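Local atomic coordinates of glutamyl endopeptidase (Staphylococcus epidermidis, PDB entry 6PYM), a protein that probably cleaves proteins on the carbonyl side of glutamate, and also of aspartate, as a secreted serine protease of the S1B family. Residues Asp20-Pro28 against Asn62-Lys70; Val40-Thr48 against Leu206-Asn214. The protein carries 1 engineered substitution. All blocks are in the same frame, centred on the assembly; numbering follows the deposited sequence.

Interaction 1: residues Asp20-Pro28 against Asn62-Lys70; sequences DAVSFIYIP and NISVHPSAK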
# COMPACT_ATOMS: atom_id res chain seq x y z
N ASP A 20 4.12 0.84 10.63
CA ASP A 20 3.10 -0.04 11.19
C ASP A 20 1.93 -0.24 10.24
O ASP A 20 1.35 -1.33 10.19
CB ASP A 20 2.64 0.41 12.58
CG ASP A 20 2.03 1.81 12.61
OD1 ASP A 20 2.16 2.59 11.64
OD2 ASP A 20 1.41 2.15 13.66
N ALA A 21 1.56 0.79 9.49
CA ALA A 21 0.41 0.72 8.60
C ALA A 21 0.69 -0.07 7.33
O ALA A 21 -0.26 -0.46 6.64
CB ALA A 21 -0.08 2.13 8.25
N VAL A 22 1.96 -0.27 6.99
CA VAL A 22 2.31 -1.06 5.82
C VAL A 22 1.88 -2.50 6.05
O VAL A 22 2.17 -3.09 7.11
CB VAL A 22 3.82 -0.94 5.54
CG1 VAL A 22 4.21 -1.76 4.32
CG2 VAL A 22 4.22 0.52 5.36
N SER A 23 1.19 -3.10 5.07
CA SER A 23 0.50 -4.36 5.29
C SER A 23 0.79 -5.37 4.19
O SER A 23 0.90 -5.03 3.01
CB SER A 23 -1.01 -4.15 5.37
OG SER A 23 -1.34 -3.23 6.41
N PHE A 24 0.87 -6.63 4.61
CA PHE A 24 1.08 -7.78 3.73
C PHE A 24 -0.26 -8.43 3.42
O PHE A 24 -1.08 -8.62 4.33
CB PHE A 24 2.01 -8.77 4.45
CG PHE A 24 2.11 -10.12 3.81
CD1 PHE A 24 2.80 -10.30 2.62
CD2 PHE A 24 1.53 -11.23 4.42
CE1 PHE A 24 2.90 -11.56 2.05
CE2 PHE A 24 1.63 -12.49 3.85
CZ PHE A 24 2.31 -12.65 2.67
N ILE A 25 -0.50 -8.75 2.15
CA ILE A 25 -1.76 -9.32 1.71
C ILE A 25 -1.51 -10.72 1.16
O ILE A 25 -0.61 -10.91 0.33
CB ILE A 25 -2.42 -8.43 0.64
CG1 ILE A 25 -2.70 -7.04 1.22
CG2 ILE A 25 -3.72 -9.07 0.15
CD1 ILE A 25 -3.44 -6.12 0.26
N TYR A 26 -2.31 -11.68 1.60
CA TYR A 26 -2.17 -13.08 1.20
C TYR A 26 -3.53 -13.57 0.71
O TYR A 26 -4.53 -13.44 1.42
CB TYR A 26 -1.70 -13.92 2.39
CG TYR A 26 -1.39 -15.36 2.07
CD1 TYR A 26 -2.38 -16.35 2.13
CD2 TYR A 26 -0.09 -15.76 1.74
CE1 TYR A 26 -2.08 -17.68 1.86
CE2 TYR A 26 0.21 -17.09 1.46
CZ TYR A 26 -0.78 -18.04 1.53
OH TYR A 26 -0.47 -19.35 1.25
N ILE A 27 -3.56 -14.10 -0.51
CA ILE A 27 -4.80 -14.60 -1.11
C ILE A 27 -4.55 -16.00 -1.66
O ILE A 27 -3.79 -16.16 -2.62
CB ILE A 27 -5.31 -13.68 -2.23
CG1 ILE A 27 -5.51 -12.24 -1.74
CG2 ILE A 27 -6.62 -14.22 -2.80
CD1 ILE A 27 -5.87 -11.25 -2.83
N PRO A 28 -5.15 -17.04 -1.08
CA PRO A 28 -4.97 -18.38 -1.65
C PRO A 28 -5.70 -18.53 -2.98
O PRO A 28 -6.69 -17.85 -3.22
CB PRO A 28 -5.59 -19.30 -0.60
CG PRO A 28 -6.55 -18.45 0.15
CD PRO A 28 -5.99 -17.05 0.14
N ASN A 62 -11.63 -14.27 1.18
CA ASN A 62 -10.42 -14.93 0.73
C ASN A 62 -9.16 -14.11 0.98
O ASN A 62 -8.06 -14.63 0.77
CB ASN A 62 -10.51 -15.22 -0.77
CG ASN A 62 -11.54 -16.29 -1.10
OD1 ASN A 62 -11.82 -17.17 -0.30
ND2 ASN A 62 -12.11 -16.21 -2.31
N ILE A 63 -9.28 -12.86 1.40
CA ILE A 63 -8.13 -11.97 1.52
C ILE A 63 -7.73 -11.86 2.99
O ILE A 63 -8.55 -11.47 3.83
CB ILE A 63 -8.44 -10.58 0.94
CG1 ILE A 63 -8.98 -10.70 -0.48
CG2 ILE A 63 -7.19 -9.72 0.97
CD1 ILE A 63 -9.48 -9.39 -1.03
N SER A 64 -6.47 -12.16 3.29
CA SER A 64 -5.89 -11.94 4.61
C SER A 64 -4.97 -10.73 4.57
O SER A 64 -4.12 -10.62 3.68
CB SER A 64 -5.07 -13.16 5.04
OG SER A 64 -5.89 -14.29 5.29
N VAL A 65 -5.12 -9.85 5.55
CA VAL A 65 -4.33 -8.62 5.66
C VAL A 65 -3.56 -8.67 6.96
O VAL A 65 -4.16 -8.80 8.03
CB VAL A 65 -5.23 -7.37 5.62
CG1 VAL A 65 -4.39 -6.11 5.78
CG2 VAL A 65 -6.04 -7.34 4.34
N HIS A 66 -2.24 -8.53 6.87
CA HIS A 66 -1.36 -8.61 8.04
C HIS A 66 -0.62 -7.28 8.16
O HIS A 66 0.44 -7.09 7.55
CB HIS A 66 -0.35 -9.74 7.86
CG HIS A 66 -0.95 -11.12 7.78
ND1 HIS A 66 -1.41 -11.69 6.61
CD2 HIS A 66 -1.10 -12.06 8.73
CE1 HIS A 66 -1.83 -12.92 6.86
NE2 HIS A 66 -1.66 -13.17 8.14
N PRO A 67 -1.14 -6.32 8.93
CA PRO A 67 -0.43 -5.05 9.08
C PRO A 67 0.84 -5.28 9.88
O PRO A 67 0.86 -6.05 10.85
CB PRO A 67 -1.42 -4.17 9.85
CG PRO A 67 -2.25 -5.15 10.63
CD PRO A 67 -2.35 -6.39 9.77
N SER A 68 1.92 -4.62 9.47
CA SER A 68 3.19 -4.69 10.18
C SER A 68 3.84 -6.06 10.10
O SER A 68 4.68 -6.38 10.95
CB SER A 68 3.10 -4.25 11.65
OG SER A 68 2.04 -3.35 11.91
N ALA A 69 3.48 -6.89 9.13
CA ALA A 69 4.08 -8.21 9.03
C ALA A 69 5.59 -8.08 8.93
O ALA A 69 6.12 -7.21 8.23
CB ALA A 69 3.56 -8.93 7.79
N LYS A 70 6.30 -8.95 9.67
CA LYS A 70 7.75 -8.91 9.72
C LYS A 70 8.41 -10.07 9.00
O LYS A 70 9.47 -9.88 8.38
CB LYS A 70 8.24 -8.86 11.18
CG LYS A 70 9.75 -8.74 11.28
CD LYS A 70 10.21 -8.56 12.71
CE LYS A 70 11.72 -8.45 12.77
NZ LYS A 70 12.40 -9.65 12.21
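With its ring carbon CG anti to the backbone N (chi1 168°), Phe24 lies alongside His66, whose CG stands beside its own N (chi1 -63°); both rings rise from the same face of the sheet and point the same way. Phe24 CD2 comes 3.7 Å from His66 ND1, which sits at the edge of the phenyl ring, the planes inclined at 43°. Ala69 CB packs against Phe24 CB at 3.7 Å. Beneath the rings the two backbones form an antiparallel ladder, with Phe24-His66 and Tyr26-Ser64 as hydrogen-bonded pairs; His66 N reaches Phe24 O at 2.8 Å. On the other face, Ile25 and Ile63 lie side by side, their CG2 methyls 3.6 Å apart, and Ile27 CD1 meets Ile63 CG1 at 3.9 Å. Around Pro67 and Ser68 the chain reverses in a type II turn, from His66 to Ala69. Here Ser68 holds the other segment twice: its N donates to Val22 O at 2.8 Å, and its OG donates to Asp20 O at 2.7 Å, in the carbonyl plane on a lone pair. Asn77 also bonds this hydroxyl. Strands 22-27 and 64-67 thereby close the six-stranded barrel, flanked by strands 34-42 and 80-87 respectively; Ile25 and Val65 meet Ile46 of strand 45-48, while Tyr75 stacks on His66.

Interaction 2: residues Val40-Thr48 against Leu206-Asn214; sequences VVGENEILT and LRNNIPDIN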
# COMPACT_ATOMS: atom_id res chain seq x y z
N VAL A 40 -2.82 0.57 5.82
CA VAL A 40 -3.97 0.90 6.66
C VAL A 40 -4.19 2.40 6.65
O VAL A 40 -3.26 3.17 6.92
CB VAL A 40 -3.74 0.42 8.10
CG1 VAL A 40 -4.92 0.83 8.99
CG2 VAL A 40 -3.53 -1.09 8.14
N VAL A 41 -5.43 2.83 6.39
CA VAL A 41 -5.75 4.25 6.28
C VAL A 41 -6.98 4.67 7.08
O VAL A 41 -7.29 5.87 7.15
CB VAL A 41 -5.90 4.72 4.82
CG1 VAL A 41 -4.62 4.50 4.04
CG2 VAL A 41 -7.07 4.03 4.14
N GLY A 42 -7.70 3.72 7.68
CA GLY A 42 -8.88 4.05 8.46
C GLY A 42 -9.19 2.93 9.43
O GLY A 42 -8.53 1.88 9.44
N GLU A 43 -10.23 3.16 10.23
CA GLU A 43 -10.59 2.25 11.31
C GLU A 43 -10.68 0.80 10.84
O GLU A 43 -10.26 -0.12 11.55
CB GLU A 43 -11.91 2.70 11.94
CG GLU A 43 -12.34 1.84 13.11
CD GLU A 43 -11.66 2.25 14.41
OE1 GLU A 43 -10.73 3.08 14.37
OE2 GLU A 43 -12.06 1.73 15.47
N ASN A 44 -11.27 0.58 9.67
CA ASN A 44 -11.46 -0.76 9.13
C ASN A 44 -10.96 -0.90 7.70
O ASN A 44 -11.44 -1.77 6.97
CB ASN A 44 -12.94 -1.18 9.18
CG ASN A 44 -13.49 -1.19 10.59
OD1 ASN A 44 -13.11 -2.03 11.40
ND2 ASN A 44 -14.38 -0.25 10.89
N GLU A 45 -10.03 -0.05 7.27
CA GLU A 45 -9.79 0.08 5.83
C GLU A 45 -8.31 0.12 5.49
O GLU A 45 -7.51 0.80 6.16
CB GLU A 45 -10.42 1.36 5.27
CG GLU A 45 -11.94 1.33 5.21
CD GLU A 45 -12.63 1.70 6.51
OE1 GLU A 45 -12.00 2.31 7.40
OE2 GLU A 45 -13.83 1.38 6.62
N ILE A 46 -7.97 -0.57 4.41
CA ILE A 46 -6.67 -0.44 3.76
C ILE A 46 -6.89 0.03 2.33
O ILE A 46 -7.98 -0.13 1.76
CB ILE A 46 -5.83 -1.74 3.77
CG1 ILE A 46 -6.42 -2.80 2.83
CG2 ILE A 46 -5.69 -2.29 5.18
CD1 ILE A 46 -5.45 -3.92 2.49
N LEU A 47 -5.85 0.62 1.76
CA LEU A 47 -5.75 0.82 0.32
C LEU A 47 -4.82 -0.23 -0.28
O LEU A 47 -3.80 -0.60 0.32
CB LEU A 47 -5.20 2.20 -0.03
CG LEU A 47 -5.97 3.37 0.60
CD1 LEU A 47 -5.36 4.69 0.17
CD2 LEU A 47 -7.46 3.30 0.28
N THR A 48 -5.17 -0.68 -1.48
CA THR A 48 -4.35 -1.57 -2.28
C THR A 48 -4.78 -1.39 -3.74
O THR A 48 -5.44 -0.40 -4.08
CB THR A 48 -4.45 -3.01 -1.74
OG1 THR A 48 -3.55 -3.85 -2.46
CG2 THR A 48 -5.86 -3.55 -1.88
N LEU A 206 -11.72 8.91 -1.04
CA LEU A 206 -11.33 8.47 0.30
C LEU A 206 -12.26 9.05 1.37
O LEU A 206 -12.74 8.32 2.24
CB LEU A 206 -9.88 8.87 0.58
CG LEU A 206 -8.83 8.22 -0.31
CD1 LEU A 206 -7.45 8.74 0.09
CD2 LEU A 206 -8.90 6.69 -0.25
N ARG A 207 -12.51 10.36 1.32
CA ARG A 207 -13.36 10.99 2.33
C ARG A 207 -14.76 10.40 2.33
O ARG A 207 -15.38 10.27 3.40
CB ARG A 207 -13.45 12.50 2.10
CG ARG A 207 -12.21 13.25 2.48
CD ARG A 207 -12.42 14.75 2.40
NE ARG A 207 -11.22 15.44 2.86
CZ ARG A 207 -10.34 16.04 2.07
NH1 ARG A 207 -10.53 16.08 0.77
NH2 ARG A 207 -9.27 16.62 2.60
N ASN A 208 -15.28 10.05 1.16
CA ASN A 208 -16.65 9.57 1.06
C ASN A 208 -16.82 8.12 1.45
O ASN A 208 -17.96 7.65 1.57
CB ASN A 208 -17.19 9.85 -0.33
CG ASN A 208 -17.41 11.33 -0.55
OD1 ASN A 208 -17.88 12.02 0.35
ND2 ASN A 208 -17.04 11.83 -1.72
N ASN A 209 -15.73 7.39 1.67
CA ASN A 209 -15.79 6.00 2.09
C ASN A 209 -15.09 5.73 3.41
O ASN A 209 -15.36 4.68 4.02
CB ASN A 209 -15.19 5.09 1.02
CG ASN A 209 -16.05 5.00 -0.19
OD1 ASN A 209 -16.99 4.19 -0.21
ND2 ASN A 209 -15.78 5.82 -1.18
N ILE A 210 -14.23 6.63 3.87
CA ILE A 210 -13.38 6.40 5.03
C ILE A 210 -13.47 7.68 5.85
O ILE A 210 -12.66 8.60 5.67
CB ILE A 210 -11.93 6.11 4.60
CG1 ILE A 210 -11.89 5.00 3.55
CG2 ILE A 210 -11.09 5.74 5.81
CD1 ILE A 210 -10.51 4.74 2.99
N PRO A 211 -14.47 7.81 6.72
CA PRO A 211 -14.75 9.13 7.30
C PRO A 211 -13.61 9.68 8.13
O PRO A 211 -13.45 10.90 8.22
CB PRO A 211 -16.03 8.91 8.12
CG PRO A 211 -16.12 7.43 8.31
CD PRO A 211 -15.47 6.81 7.11
N ASP A 212 -12.79 8.80 8.71
CA ASP A 212 -11.65 9.18 9.53
C ASP A 212 -10.35 9.34 8.74
O ASP A 212 -9.29 9.45 9.36
CB ASP A 212 -11.46 8.19 10.69
CG ASP A 212 -11.23 6.75 10.23
OD1 ASP A 212 -11.55 6.42 9.07
OD2 ASP A 212 -10.75 5.92 11.04
N ILE A 213 -10.41 9.38 7.41
CA ILE A 213 -9.19 9.54 6.61
C ILE A 213 -8.45 10.79 7.06
O ILE A 213 -9.04 11.86 7.27
CB ILE A 213 -9.52 9.55 5.11
CG1 ILE A 213 -8.25 9.30 4.29
CG2 ILE A 213 -10.19 10.86 4.68
CD1 ILE A 213 -7.86 7.83 4.22
N ASN A 214 -7.14 10.67 7.22
CA ASN A 214 -6.30 11.76 7.73
C ASN A 214 -5.48 12.28 6.56
O ASN A 214 -4.46 11.69 6.19
CB ASN A 214 -5.41 11.24 8.85
CG ASN A 214 -4.53 12.32 9.44
OD1 ASN A 214 -4.76 13.51 9.23
ND2 ASN A 214 -3.52 11.90 10.20
O HOH W 1 -5.78 8.09 7.35
O HOH W 2 -13.28 4.41 8.60
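Glu45 OE1 is gripped by the backbone N of Asn44, 2.9 Å away and well above the carboxylate plane, and by a water that donates to it at 2.7 Å. The same water donates to Asp212 OD1, also at 2.7 Å, and so bridges two carboxylates that would otherwise probably repel each other. The other oxygen, Glu45 OE2, forms a salt bridge with Arg98, which would offset some of this negative charge. Asp212 turns its CG between its own N and carbonyl carbon (chi1 59°), bringing OD2 to the tight turn Gly42-Glu45; there the syn lone pair of OD2 accepts Glu43 N at 2.9 Å, although the N-H is bent at 132°. Asp212 OD1 lies close over Gly42 CA, where Ile210 CG2 also packs. Ile210 then runs past the aliphatic part of Glu45 in the opposite direction and crosses Val41 at about a right angle, its CD1 3.7 Å from Val41 CG2. Ile213 comes alongside Val41 instead, with Ile213 CD1 3.7 Å from Val41 CB. Toward the helix, Leu47 CD2 meets Leu206 CD2 at 3.7 Å. A second water donates to Val41 O and accepts from Asn214 N, tying the segments where their backbones do not bond directly. Opposite Glu45 the first strand spends two residues, Val41 and Gly42, a classic beta bulge beside the type I turn of this hairpin. The C-terminal helix 200-209 and the turn after it thus pack on the outside of the N-terminal barrel, an arrangement consistent with the two-barrel trypsin-like fold.

Both interactions involve the same six-stranded barrel, but in different ways. Interaction 1 joins two of its strands edge to edge through a regular backbone ladder, whereas interaction 2 sets the C-terminal helix and its following turn against a hairpin of the barrel, relying on side chains, one direct hydrogen bond and waters. Both are largely buried, each with one exposed residue, Pro28 in interaction 1 and Asp212 in interaction 2. They meet directly: Ala21 O probably accepts from Val40 N, and Ile25 CD1 packs against Ile46 CD1. Ile46 thus faces the barrel interior, while its neighbours Glu45 and Leu47 point toward the helix segment. Interaction 1 lies nearer the predicted charge-relay residues, with Ile25 about 8 Å from the engineered Ala169, side chain to side chain.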